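Local atomic coordinates of Ras-associated and pleckstrin homology domains-containing protein 1 (Homo sapiens, PDB entry 4GN1), a protein that relays localized membrane signals, helps to regulate lamellipodial dynamics and brings EVL and VASP to the leading edge of the cell. Residues E24-V28 and R29-D33; C176-L180 and D181-V185. All coordinates share one frame; numbering follows the deposited sequence.

Going along the chain from the N terminus, contact 1 comes first. Residues 24-28 leave strand 17-23 of the Ras-associating domain and run straight into helix 28-39, so the contact closes the tight turn that starts this helix. Contact 2 follows much later, in the pleckstrin homology domain. There residues 176-180 end strand 175-178 and residues 181-185 turn into strand 184-188. The two contacts lie in series and neither encloses the other. The centres of contact 1 and contact 2 are about 25 Å apart. The nearest atoms of contact 1 and contact 2 are about 11 Å apart. One is a strand-to-helix junction, the other a strand-to-strand junction, each within its own domain.

Contact 1. Residues E24-V28 and R29-D33; sequences ERQTV and RQVLD
T27 and Q30 hold each other by two reciprocal bonds. Q30 N donates to T27 OG1 over 3.0 Å, and the bond is nearly straight at 173°. In return T27 N donates to Q30 OE1 at 3.1 Å, tilted out of the plane of that amide. T27 OG1 sits between its own backbone N and carbonyl carbon (chi1 65°), which turns it to the first turn of the helix. The Q30 chain is extended beyond CG and crosses the threonine at about a right angle, bringing its amide oxygen back to T27 N. This is a capping box, with T27 as N-cap of helix 28-39 in the ubiquitin-like Ras-associating domain. The helix bonds begin at once: V31 N reaches T27 O, and L32 N meets V28 O at 2.7 Å.

The tight side has an apolar part. V28 and L32 lie alongside each other and point the same way, with V28 CG1 3.8 Å from L32 CD1. Both also pack on L49 of strand 47-53. R29 is buried too, bent at chi2 and chi3 and packed on E250 and A251 of helix 242-251. Its NH1 makes a salt bridge to D33 OD1 at 2.9 Å, while its NH2 pairs with D64.

Elsewhere the touch is looser. Q26 crosses V31 at about a right angle, with Q26 OE1 3.9 Å from V31 CG2 and bonded to D23 N. On the solvent side, a water donates to both R25 O and Q30 OE1, the latter at 2.6 Å, and so joins the loop to the exposed glutamine.

Contact 2. Residues C176-L180 and D181-V185; sequences CFLQL and DHVNV
L180 and V183 cross obliquely, and their methyl groups form the closest side-chain contact of the turn. L180 CD2 lies 3.6 Å from V183 CG2. With V183 CG1 anti to the carbonyl carbon (chi1 -57°), CG2 is left between the backbone N and the carbonyl carbon, and there it also rests 3.8 Å from L180 CA. V183 touches a second leucine more loosely, its CG1 being 4.2 Å from L178 CD2. L180 continues onto helix 225-240, where it packs on I235 and A238.

Q179 and D181 are a different kind of pair. They run side by side and point the same way on the solvent side of the turn. Their amide and carboxylate planes are turned 53° apart, and Q179 OE1 stays 3.8 Å from D181 OD2, so the two are neighbours without a bond. D181 CB also lies over one face of the H182 ring, offset toward its edge atoms.

V183 N donates to L180 O at 3.2 Å with a straight N-H direction (174°), but it comes from above the carbonyl plane. K239 NZ of helix 225-240 donates to the same L180 O. A water bridges Q179 O and H182 N, being 2.9 Å from H182 N.

The strand before the turn carries a classic beta bulge, with F177 and L178 both facing I160. L180 to V183 form a beta turn in the connection from strand 175-178 to strand 184-188, one of the inter-strand connections of the pleckstrin homology fold, lying against its C-terminal helix 225-240.

Contact 1. Residues E24-V28 and R29-D33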
# COMPACT_ATOMS: atom_id res chain seq x y z
N GLU A 24 -2.32 -11.55 20.51
CA GLU A 24 -2.61 -10.13 20.37
C GLU A 24 -1.35 -9.26 20.35
O GLU A 24 -1.41 -8.08 20.09
CB GLU A 24 -3.59 -9.65 21.44
CG GLU A 24 -2.97 -9.56 22.82
CD GLU A 24 -3.97 -9.16 23.89
OE1 GLU A 24 -4.68 -8.15 23.68
OE2 GLU A 24 -4.04 -9.85 24.93
N ARG A 25 -0.20 -9.85 20.63
CA ARG A 25 1.05 -9.05 20.62
C ARG A 25 1.81 -9.12 19.29
O ARG A 25 2.74 -8.38 19.09
CB ARG A 25 1.97 -9.49 21.76
CG ARG A 25 1.54 -9.04 23.15
CD ARG A 25 2.47 -9.59 24.22
NE ARG A 25 3.81 -9.01 24.12
CZ ARG A 25 4.20 -7.91 24.77
NH1 ARG A 25 3.36 -7.28 25.57
NH2 ARG A 25 5.44 -7.45 24.60
N GLN A 26 1.41 -10.02 18.41
CA GLN A 26 2.26 -10.36 17.28
C GLN A 26 2.18 -9.35 16.17
O GLN A 26 1.11 -8.83 15.88
CB GLN A 26 1.94 -11.76 16.74
CG GLN A 26 2.50 -12.87 17.62
CD GLN A 26 2.10 -14.25 17.12
OE1 GLN A 26 0.97 -14.46 16.71
NE2 GLN A 26 3.03 -15.18 17.16
N THR A 27 3.32 -9.08 15.57
CA THR A 27 3.37 -8.32 14.33
C THR A 27 3.10 -9.29 13.16
O THR A 27 3.22 -10.52 13.31
CB THR A 27 4.79 -7.77 14.11
OG1 THR A 27 5.64 -8.88 13.91
CG2 THR A 27 5.29 -6.93 15.31
N VAL A 28 2.80 -8.73 11.99
CA VAL A 28 2.63 -9.49 10.75
C VAL A 28 3.89 -10.29 10.43
O VAL A 28 3.82 -11.45 10.01
CB VAL A 28 2.20 -8.56 9.58
CG1 VAL A 28 2.34 -9.24 8.22
CG2 VAL A 28 0.75 -8.11 9.76
N ARG A 29 5.04 -9.66 10.67
CA ARG A 29 6.36 -10.29 10.53
C ARG A 29 6.40 -11.59 11.31
O ARG A 29 6.72 -12.63 10.75
CB ARG A 29 7.48 -9.34 10.99
CG ARG A 29 8.85 -9.98 11.25
CD ARG A 29 9.35 -10.87 10.11
NE ARG A 29 9.23 -10.22 8.80
CZ ARG A 29 9.09 -10.85 7.64
NH1 ARG A 29 9.06 -12.17 7.60
NH2 ARG A 29 8.98 -10.17 6.50
N GLN A 30 6.07 -11.54 12.58
CA GLN A 30 6.03 -12.75 13.40
C GLN A 30 5.06 -13.82 12.89
O GLN A 30 5.36 -15.00 12.97
CB GLN A 30 5.70 -12.42 14.84
CG GLN A 30 6.89 -11.87 15.60
CD GLN A 30 6.50 -11.29 16.93
OE1 GLN A 30 5.78 -10.28 17.02
NE2 GLN A 30 7.00 -11.91 17.99
N VAL A 31 3.90 -13.39 12.41
CA VAL A 31 2.90 -14.28 11.86
C VAL A 31 3.38 -14.90 10.57
O VAL A 31 3.26 -16.10 10.38
CB VAL A 31 1.57 -13.52 11.63
CG1 VAL A 31 0.64 -14.27 10.70
CG2 VAL A 31 0.93 -13.18 12.98
N LEU A 32 3.96 -14.09 9.69
CA LEU A 32 4.59 -14.61 8.47
C LEU A 32 5.73 -15.61 8.74
O LEU A 32 5.85 -16.63 8.04
CB LEU A 32 5.12 -13.47 7.61
CG LEU A 32 4.06 -12.68 6.84
CD1 LEU A 32 4.71 -11.43 6.26
CD2 LEU A 32 3.43 -13.50 5.73
N ASP A 33 6.57 -15.33 9.74
CA ASP A 33 7.63 -16.28 10.08
C ASP A 33 7.05 -17.65 10.42
O ASP A 33 7.62 -18.71 10.03
CB ASP A 33 8.58 -15.75 11.15
CG ASP A 33 9.44 -14.60 10.64
OD1 ASP A 33 9.55 -14.35 9.44
OD2 ASP A 33 10.05 -13.90 11.45
O HOH W 1 5.89 -8.31 18.74

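Contact 2. Residues C176-L180 and D181-V185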
# COMPACT_ATOMS: atom_id res chain seq x y z
N CYS A 176 -5.95 20.60 0.33
CA CYS A 176 -5.83 19.26 0.91
C CYS A 176 -6.80 18.32 0.20
O CYS A 176 -7.99 18.64 0.07
CB CYS A 176 -6.08 19.25 2.42
SG CYS A 176 -5.93 17.60 3.17
N PHE A 177 -6.27 17.21 -0.30
CA PHE A 177 -7.06 16.13 -0.85
C PHE A 177 -7.23 15.07 0.22
O PHE A 177 -8.34 14.61 0.44
CB PHE A 177 -6.43 15.55 -2.14
CG PHE A 177 -7.10 14.29 -2.62
CD1 PHE A 177 -8.30 14.34 -3.33
CD2 PHE A 177 -6.53 13.04 -2.38
CE1 PHE A 177 -8.91 13.18 -3.77
CE2 PHE A 177 -7.13 11.87 -2.81
CZ PHE A 177 -8.33 11.93 -3.50
N LEU A 178 -6.14 14.68 0.87
CA LEU A 178 -6.22 13.68 1.94
C LEU A 178 -4.95 13.62 2.79
O LEU A 178 -3.85 13.37 2.26
CB LEU A 178 -6.47 12.31 1.32
CG LEU A 178 -7.14 11.18 2.10
CD1 LEU A 178 -8.56 11.55 2.57
CD2 LEU A 178 -7.20 9.98 1.19
N GLN A 179 -5.11 13.87 4.10
CA GLN A 179 -4.07 13.60 5.11
C GLN A 179 -3.91 12.08 5.32
O GLN A 179 -4.90 11.36 5.38
CB GLN A 179 -4.37 14.33 6.43
CG GLN A 179 -4.33 15.85 6.28
CD GLN A 179 -4.01 16.63 7.55
OE1 GLN A 179 -3.61 16.07 8.60
NE2 GLN A 179 -4.18 17.96 7.47
N LEU A 180 -2.67 11.61 5.42
CA LEU A 180 -2.37 10.17 5.38
C LEU A 180 -2.34 9.44 6.75
O LEU A 180 -2.35 8.20 6.83
CB LEU A 180 -1.06 9.93 4.61
CG LEU A 180 -1.11 10.21 3.09
CD1 LEU A 180 0.28 10.02 2.46
CD2 LEU A 180 -2.17 9.36 2.37
N ASP A 181 -2.31 10.21 7.83
CA ASP A 181 -2.21 9.63 9.17
C ASP A 181 -3.16 8.47 9.46
O ASP A 181 -2.76 7.53 10.12
CB ASP A 181 -2.47 10.71 10.21
CG ASP A 181 -1.59 11.87 10.01
OD1 ASP A 181 -0.52 11.85 10.61
OD2 ASP A 181 -1.94 12.76 9.19
N HIS A 182 -4.40 8.57 9.00
CA HIS A 182 -5.43 7.57 9.31
C HIS A 182 -6.08 7.01 8.08
O HIS A 182 -7.27 6.70 8.09
CB HIS A 182 -6.49 8.14 10.29
CG HIS A 182 -5.89 8.78 11.53
ND1 HIS A 182 -5.28 8.06 12.51
CD2 HIS A 182 -5.80 10.12 11.91
CE1 HIS A 182 -4.84 8.89 13.46
NE2 HIS A 182 -5.16 10.15 13.10
N VAL A 183 -5.30 6.90 7.00
CA VAL A 183 -5.73 6.13 5.84
C VAL A 183 -4.66 5.10 5.43
O VAL A 183 -3.46 5.39 5.43
CB VAL A 183 -6.11 7.00 4.60
CG1 VAL A 183 -7.22 7.99 4.94
CG2 VAL A 183 -4.89 7.69 3.99
N ASN A 184 -5.13 3.90 5.12
CA ASN A 184 -4.33 2.90 4.49
C ASN A 184 -4.50 3.04 2.98
O ASN A 184 -5.42 3.71 2.52
CB ASN A 184 -4.77 1.51 4.96
CG ASN A 184 -4.47 1.28 6.42
OD1 ASN A 184 -3.55 1.88 6.98
ND2 ASN A 184 -5.23 0.39 7.04
N VAL A 185 -3.60 2.43 2.22
CA VAL A 185 -3.66 2.50 0.79
C VAL A 185 -3.82 1.07 0.30
O VAL A 185 -3.24 0.15 0.86
CB VAL A 185 -2.45 3.27 0.16
CG1 VAL A 185 -1.09 2.66 0.50
CG2 VAL A 185 -2.59 3.35 -1.35
O HOH W 2 -6.13 10.60 7.81